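Long-range contacts in ABC transporter substrate binding protein (Ribose) (Agrobacterium vitis, PDB 4WUT), which probably captures sugars for uptake by an ABC importer and holds beta-D-fucopyranose in its binding pocket here: residues Gln126-Thr131 and Glu288-Thr293; Lys153-Ser158 and Ala210-Ile215; Glu252-Gly257 and Val298-Ile303. All coordinates share one frame; numbering follows the deposited sequence.

Interaction 1. Residues Gln126-Thr131 and Glu288-Thr293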
# COMPACT_ATOMS: atom_id res chain seq x y z
N GLN A 126 -12.82 14.98 0.05
CA GLN A 126 -12.59 15.92 1.13
C GLN A 126 -11.39 15.62 2.03
O GLN A 126 -10.98 16.47 2.79
CB GLN A 126 -13.85 16.12 1.98
CG GLN A 126 -15.00 16.72 1.23
CD GLN A 126 -15.76 15.71 0.40
OE1 GLN A 126 -16.09 14.64 0.90
NE2 GLN A 126 -16.02 16.02 -0.86
N ALA A 127 -10.86 14.40 1.96
CA ALA A 127 -9.63 14.10 2.68
C ALA A 127 -8.91 12.94 2.00
O ALA A 127 -9.52 12.15 1.30
CB ALA A 127 -9.92 13.79 4.16
N PHE A 128 -7.60 12.89 2.25
CA PHE A 128 -6.74 11.84 1.74
C PHE A 128 -5.81 11.41 2.87
O PHE A 128 -4.99 12.21 3.34
CB PHE A 128 -5.92 12.37 0.55
CG PHE A 128 -4.93 11.38 0.00
CD1 PHE A 128 -5.28 10.08 -0.27
CD2 PHE A 128 -3.64 11.78 -0.26
CE1 PHE A 128 -4.36 9.19 -0.78
CE2 PHE A 128 -2.70 10.90 -0.77
CZ PHE A 128 -3.06 9.61 -1.03
N LEU A 129 -5.97 10.14 3.27
CA LEU A 129 -5.19 9.55 4.37
C LEU A 129 -4.30 8.47 3.80
O LEU A 129 -4.80 7.51 3.21
CB LEU A 129 -6.11 8.90 5.40
CG LEU A 129 -7.09 9.72 6.23
CD1 LEU A 129 -8.26 10.20 5.40
CD2 LEU A 129 -7.58 8.90 7.41
N ALA A 130 -3.01 8.61 3.96
CA ALA A 130 -2.08 7.68 3.34
C ALA A 130 -0.68 7.85 3.89
O ALA A 130 -0.33 8.87 4.52
CB ALA A 130 -2.06 7.88 1.81
N THR A 131 0.14 6.83 3.66
CA THR A 131 1.59 6.96 3.80
C THR A 131 2.11 8.09 2.92
O THR A 131 1.60 8.31 1.82
CB THR A 131 2.27 5.65 3.40
OG1 THR A 131 1.78 4.59 4.22
CG2 THR A 131 3.79 5.72 3.50
N GLU A 288 -9.18 17.69 8.45
CA GLU A 288 -7.85 17.91 7.90
C GLU A 288 -7.77 17.20 6.55
O GLU A 288 -7.99 15.99 6.47
CB GLU A 288 -6.83 17.33 8.86
CG GLU A 288 -5.39 17.65 8.56
CD GLU A 288 -4.46 17.13 9.66
OE1 GLU A 288 -4.96 16.67 10.71
OE2 GLU A 288 -3.23 17.19 9.46
N LYS A 289 -7.46 17.93 5.49
CA LYS A 289 -7.58 17.34 4.16
C LYS A 289 -6.48 16.35 3.82
O LYS A 289 -6.71 15.38 3.11
CB LYS A 289 -7.65 18.43 3.08
CG LYS A 289 -8.03 17.86 1.73
CD LYS A 289 -8.38 18.95 0.73
CE LYS A 289 -9.40 18.47 -0.31
NZ LYS A 289 -9.01 17.19 -0.85
N PHE A 290 -5.28 16.54 4.35
CA PHE A 290 -4.18 15.65 4.06
C PHE A 290 -3.64 15.10 5.36
O PHE A 290 -3.17 15.84 6.21
CB PHE A 290 -3.13 16.35 3.21
CG PHE A 290 -3.65 16.76 1.85
CD1 PHE A 290 -3.92 15.80 0.89
CD2 PHE A 290 -3.88 18.08 1.54
CE1 PHE A 290 -4.40 16.15 -0.37
CE2 PHE A 290 -4.37 18.44 0.28
CZ PHE A 290 -4.63 17.46 -0.67
N ILE A 291 -3.77 13.79 5.51
CA ILE A 291 -3.42 13.10 6.73
C ILE A 291 -2.36 12.04 6.40
O ILE A 291 -2.54 11.16 5.56
CB ILE A 291 -4.70 12.48 7.38
CG1 ILE A 291 -5.74 13.58 7.67
CG2 ILE A 291 -4.34 11.67 8.60
CD1 ILE A 291 -7.15 13.08 7.92
N ASP A 292 -1.22 12.17 7.07
CA ASP A 292 -0.09 11.25 6.93
C ASP A 292 -0.27 10.20 8.02
O ASP A 292 -0.21 10.52 9.21
CB ASP A 292 1.20 12.04 7.17
CG ASP A 292 2.46 11.17 7.14
OD1 ASP A 292 2.36 9.93 7.08
OD2 ASP A 292 3.58 11.75 7.23
N THR A 293 -0.47 8.96 7.61
CA THR A 293 -0.79 7.87 8.53
C THR A 293 0.47 7.16 9.04
O THR A 293 0.37 6.21 9.82
CB THR A 293 -1.78 6.86 7.91
OG1 THR A 293 -1.42 6.60 6.55
CG2 THR A 293 -3.21 7.43 7.92
O HOH W 1 0.73 4.89 6.63

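Interaction 2. Residues Lys153-Ser158 and Ala210-Ile215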
# COMPACT_ATOMS: atom_id res chain seq x y z
N LYS A 153 24.27 -4.16 -8.49
CA LYS A 153 22.96 -4.27 -9.11
C LYS A 153 21.90 -4.58 -8.06
O LYS A 153 22.11 -5.44 -7.19
CB LYS A 153 22.97 -5.39 -10.13
CG LYS A 153 23.84 -5.16 -11.34
CD LYS A 153 24.09 -6.46 -12.09
CE LYS A 153 23.07 -6.70 -13.16
NZ LYS A 153 23.17 -8.09 -13.73
N ILE A 154 20.76 -3.91 -8.14
CA ILE A 154 19.61 -4.26 -7.33
C ILE A 154 18.37 -4.37 -8.22
O ILE A 154 18.33 -3.77 -9.29
CB ILE A 154 19.35 -3.25 -6.20
CG1 ILE A 154 18.99 -1.88 -6.78
CG2 ILE A 154 20.54 -3.19 -5.22
CD1 ILE A 154 18.51 -0.89 -5.72
N ALA A 155 17.39 -5.13 -7.77
CA ALA A 155 16.15 -5.32 -8.53
C ALA A 155 14.98 -4.65 -7.84
O ALA A 155 14.89 -4.64 -6.61
CB ALA A 155 15.85 -6.80 -8.68
N VAL A 156 14.05 -4.12 -8.64
CA VAL A 156 12.84 -3.51 -8.13
C VAL A 156 11.64 -4.35 -8.56
O VAL A 156 11.32 -4.44 -9.77
CB VAL A 156 12.67 -2.07 -8.64
CG1 VAL A 156 11.31 -1.54 -8.25
CG2 VAL A 156 13.78 -1.21 -8.06
N MSE A 157 10.99 -4.95 -7.57
CA MSE A 157 9.77 -5.75 -7.75
C MSE A 157 8.60 -4.89 -7.31
O MSE A 157 8.38 -4.64 -6.10
CB MSE A 157 9.83 -7.04 -6.90
CG MSE A 157 11.19 -7.73 -6.93
SE MSE A 157 11.93 -8.09 -8.72
CE MSE A 157 10.72 -9.42 -9.33
N SER A 158 7.83 -4.43 -8.29
CA SER A 158 6.68 -3.59 -8.02
C SER A 158 5.38 -4.37 -8.27
O SER A 158 5.41 -5.57 -8.45
CB SER A 158 6.76 -2.32 -8.86
OG SER A 158 5.73 -1.42 -8.47
N ALA A 210 23.08 -13.41 -11.27
CA ALA A 210 23.85 -14.08 -10.23
C ALA A 210 24.54 -13.09 -9.31
O ALA A 210 24.80 -13.40 -8.14
CB ALA A 210 24.89 -15.00 -10.83
N ASP A 211 24.85 -11.91 -9.85
CA ASP A 211 25.57 -10.87 -9.12
C ASP A 211 24.65 -9.90 -8.37
O ASP A 211 25.13 -8.93 -7.81
CB ASP A 211 26.46 -10.07 -10.08
CG ASP A 211 25.69 -9.49 -11.28
OD1 ASP A 211 24.56 -9.93 -11.58
OD2 ASP A 211 26.26 -8.61 -11.96
N LEU A 212 23.35 -10.17 -8.33
CA LEU A 212 22.42 -9.26 -7.67
C LEU A 212 22.80 -9.06 -6.22
O LEU A 212 23.07 -10.03 -5.49
CB LEU A 212 20.99 -9.82 -7.78
CG LEU A 212 19.86 -8.81 -7.59
CD1 LEU A 212 19.82 -7.86 -8.76
CD2 LEU A 212 18.53 -9.50 -7.43
N LYS A 213 22.88 -7.80 -5.80
CA LYS A 213 23.26 -7.50 -4.43
C LYS A 213 22.08 -7.24 -3.51
O LYS A 213 22.19 -7.42 -2.30
CB LYS A 213 24.22 -6.32 -4.37
CG LYS A 213 25.59 -6.62 -4.95
CD LYS A 213 26.52 -5.42 -4.90
CE LYS A 213 27.82 -5.76 -4.24
NZ LYS A 213 28.53 -6.87 -4.91
N GLY A 214 20.95 -6.81 -4.08
CA GLY A 214 19.79 -6.47 -3.29
C GLY A 214 18.51 -6.46 -4.11
O GLY A 214 18.57 -6.48 -5.34
N ILE A 215 17.38 -6.42 -3.42
CA ILE A 215 16.08 -6.56 -4.08
C ILE A 215 15.01 -5.93 -3.18
O ILE A 215 14.99 -6.13 -1.95
CB ILE A 215 15.78 -8.05 -4.45
CG1 ILE A 215 14.48 -8.18 -5.25
CG2 ILE A 215 15.76 -8.93 -3.20
CD1 ILE A 215 14.35 -9.54 -5.91
O HOH W 2 26.03 -6.46 -8.49

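Interaction 3. Residues Glu252-Gly257 and Val298-Ile303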
# COMPACT_ATOMS: atom_id res chain seq x y z
N GLU A 252 7.88 -12.85 9.88
CA GLU A 252 8.73 -14.04 9.96
C GLU A 252 9.99 -13.94 9.11
O GLU A 252 11.07 -14.40 9.55
CB GLU A 252 7.94 -15.30 9.60
CG GLU A 252 6.94 -15.69 10.68
CD GLU A 252 7.58 -15.74 12.07
OE1 GLU A 252 8.28 -16.73 12.37
OE2 GLU A 252 7.39 -14.77 12.85
N PHE A 253 9.86 -13.31 7.93
CA PHE A 253 11.00 -13.09 7.04
C PHE A 253 12.04 -12.12 7.62
O PHE A 253 13.23 -12.28 7.36
CB PHE A 253 10.55 -12.58 5.69
CG PHE A 253 10.00 -13.64 4.78
CD1 PHE A 253 10.54 -14.91 4.75
CD2 PHE A 253 8.97 -13.35 3.92
CE1 PHE A 253 10.04 -15.87 3.89
CE2 PHE A 253 8.47 -14.32 3.06
CZ PHE A 253 9.01 -15.57 3.05
N VAL A 254 11.60 -11.10 8.36
CA VAL A 254 12.53 -10.24 9.07
C VAL A 254 13.23 -11.05 10.18
O VAL A 254 14.46 -11.06 10.30
CB VAL A 254 11.83 -9.02 9.70
CG1 VAL A 254 12.77 -8.28 10.63
CG2 VAL A 254 11.34 -8.10 8.60
N LYS A 255 12.44 -11.76 10.97
CA LYS A 255 13.00 -12.52 12.08
C LYS A 255 13.98 -13.60 11.63
O LYS A 255 14.96 -13.88 12.33
CB LYS A 255 11.87 -13.16 12.87
CG LYS A 255 11.08 -12.18 13.73
CD LYS A 255 9.99 -12.90 14.51
CE LYS A 255 9.08 -11.94 15.26
NZ LYS A 255 9.84 -11.10 16.24
N ASP A 256 13.74 -14.22 10.47
CA ASP A 256 14.61 -15.31 10.03
C ASP A 256 15.74 -14.85 9.12
O ASP A 256 16.55 -15.67 8.67
CB ASP A 256 13.81 -16.49 9.45
CG ASP A 256 13.27 -16.24 8.06
OD1 ASP A 256 13.68 -15.27 7.38
OD2 ASP A 256 12.44 -17.07 7.61
N GLY A 257 15.81 -13.54 8.88
CA GLY A 257 16.91 -12.96 8.12
C GLY A 257 16.76 -12.95 6.60
O GLY A 257 17.66 -12.52 5.88
N VAL A 298 10.72 -1.55 9.95
CA VAL A 298 10.81 -2.65 10.90
C VAL A 298 11.96 -3.57 10.50
O VAL A 298 12.03 -4.04 9.36
CB VAL A 298 9.50 -3.46 10.93
CG1 VAL A 298 9.69 -4.72 11.73
CG2 VAL A 298 8.35 -2.65 11.49
N THR A 299 12.81 -3.84 11.49
CA THR A 299 14.00 -4.66 11.34
C THR A 299 14.13 -5.54 12.57
O THR A 299 13.32 -5.46 13.49
CB THR A 299 15.26 -3.79 11.28
OG1 THR A 299 15.47 -3.17 12.56
CG2 THR A 299 15.16 -2.72 10.20
N LYS A 300 15.17 -6.38 12.59
CA LYS A 300 15.47 -7.18 13.78
C LYS A 300 15.80 -6.29 14.98
O LYS A 300 15.70 -6.73 16.13
CB LYS A 300 16.66 -8.11 13.49
CG LYS A 300 16.33 -9.41 12.75
CD LYS A 300 17.64 -10.18 12.45
CE LYS A 300 17.42 -11.55 11.83
NZ LYS A 300 18.73 -12.25 11.50
N GLN A 301 16.21 -5.05 14.73
CA GLN A 301 16.59 -4.15 15.82
C GLN A 301 15.41 -3.47 16.51
O GLN A 301 15.59 -2.89 17.57
CB GLN A 301 17.56 -3.07 15.31
CG GLN A 301 18.95 -3.57 14.89
CD GLN A 301 18.98 -4.27 13.56
OE1 GLN A 301 19.30 -5.46 13.49
NE2 GLN A 301 18.67 -3.55 12.49
N ASN A 302 14.21 -3.50 15.92
CA ASN A 302 13.06 -2.83 16.54
C ASN A 302 11.72 -3.56 16.42
O ASN A 302 10.70 -3.04 16.82
CB ASN A 302 12.92 -1.41 15.98
CG ASN A 302 12.38 -1.40 14.58
OD1 ASN A 302 12.35 -2.42 13.93
ND2 ASN A 302 11.97 -0.22 14.11
N ILE A 303 11.74 -4.78 15.92
CA ILE A 303 10.48 -5.48 15.63
C ILE A 303 9.54 -5.72 16.82
O ILE A 303 8.32 -5.85 16.64
CB ILE A 303 10.75 -6.79 14.88
CG1 ILE A 303 9.44 -7.40 14.38
CG2 ILE A 303 11.50 -7.74 15.77
CD1 ILE A 303 9.60 -8.46 13.29

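Interaction 1. Residues Gln126-Thr131 and Glu288-Thr293
Strands 127-130 and 290-292 run parallel in a sheet of the periplasmic binding protein fold, F128 and L129 pairing with F290 and I291; the axes of these short segments lie 4.8 Å apart and 11° from parallel. Backbone bonds fix the register. F128 N donates to K289 O (2.8 Å), and F128 O receives I291 N. A130 N reaches I291 O (3.0 Å), and T293 N closes the set on A130 O. L129 and I291 point the same way on one face, with L129 CG 3.8 Å from I291 CD1; L129 and A127 also touch helix 267-282. On the other face the phenylalanines cross obliquely, CD1 of F290 lying at the edge of the F128 ring. With CG anti to the backbone N (chi1 177°), that ring is carried away from its neighbour strand, onto I112 and M116. K289 lays CG against Q126 O and sends NZ to the carbonyl of Y125. Past the strand ends, T131 OG1 bonds the sugar-pocket residue Q265 and also accepts from a water at 2.6 Å. The same water lies 2.7 Å from T293 OG1, bridging the two threonines.

Interaction 2. Residues Lys153-Ser158 and Ala210-Ile215
K153 and D211 form the polar end of this contact between strand 153-158 and the approach to its parallel neighbour 214-217. In the salt bridge, K153 NZ meets OD1 of D211 at 3.2 Å on the syn lone pair, the side facing OD2. The lysine's CD comes up against the carboxylate, 3.1 Å from D211 OD2, and beyond CD the bend at chi3 (92°) turns CE and NZ toward D211. The same ammonium group is bonded to N209 OD1, its stronger partner. Nearby, one water accepts from K153 N and donates to D211 O, linking the two backbones just before direct pairing starts.

Two backbone hydrogen bonds follow: K213 N to K153 O at 2.8 Å, nearly straight, and A155 N to G214 O at 3.0 Å. I154 sets CG2 3.8 Å from G214 N, where glycine brings no side chain, while the rest of I154 leads off to F173 and I177 of helix 164-180.

Apolar contacts occupy the opposite face. L212 places CD2 4.0 Å from A155 CB, and I215 CG1 lies 3.9 Å from that methyl group. Farther along, CG of selenomethionine M157 packs at 3.7 Å on I215 CG1, with the selenium near I215 CD1. Helices 195-208 and 220-232 cover this side, so the paired strands are sandwiched between helices, as in an alpha/beta lobe of periplasmic binding proteins. The chemistry is thus graded: a salt bridge with a water-linked pair of backbones beside it gives way to hydrocarbon packing in the interior, where backbone groups bond to one another.

Interaction 3. Residues Glu252-Gly257 and Val298-Ile303
V254 overlaps the peptide that joins T299 to K300: its CG1 lies 3.6 Å from both T299 C and K300 N, and 4.1 Å from I303 CD1. The valine thus points from the last turn of helix 248-255 into the curve of the 298-303 loop, while its other methyl, CG2, faces V298 O. V254 also rests on T262 of strand 261-265, so it fills the angle between helix, loop and sheet.

Two lysines flank it. K300 runs fully extended beyond CG alongside the helix end, putting CE 3.4 Å from V254 O and 3.4 Å from K255 O. These carbonyls belong to the C-terminal end of the helix, where the partial negative charge would favour a nearby ammonium group, and K300 NZ continues toward G257. K255 crosses I303 at about a right angle: CG and CE lie against I303 CD1, and a bend at chi4 (-59°) brings NZ to 3.8 Å from I303 CG2. Its charged end has a long, weak ion pair with D304.

The loop carries its own internal bonds. N302 OD1 accepts from T299 N at 2.9 Å, and T299 OG1 accepts from Q301 N at 3.0 Å, an ST turn; N302 ND2 adds a bond to V297 O. Across from it G257 is the first residue after the helix to leave helical angles, its positive phi (85°) going with two backbone bonds back into the last turn. The arrangement is a helix C-terminus with a Schellman motif, packed through V254 and K255 on the ST-turn loop that follows strand 290-298 in the alpha/beta fold of a periplasmic binding protein.

In the fold
Interactions 1 and 2 lie on opposite sides of the chain's centre, their centres 32 Å apart, in the sheets of the two lobes, which the broken strand 290-298 connects. Its first part pairs with 127-130 and its last part with 261-265, from which 240-244 and 214-217 lead to 153-158. Along the chain, both segments of interaction 2 fall between those of interaction 1, whereas interactions 1 and 3 alternate. Interaction 3, about 20 Å from interaction 2 between centres and later in the chain, joins the end of helix 248-255 to the loop after strand 290-298. This late strand therefore links regions built from early and middle sequence, consistent with the two-lobed periplasmic binding protein fold around its sugar.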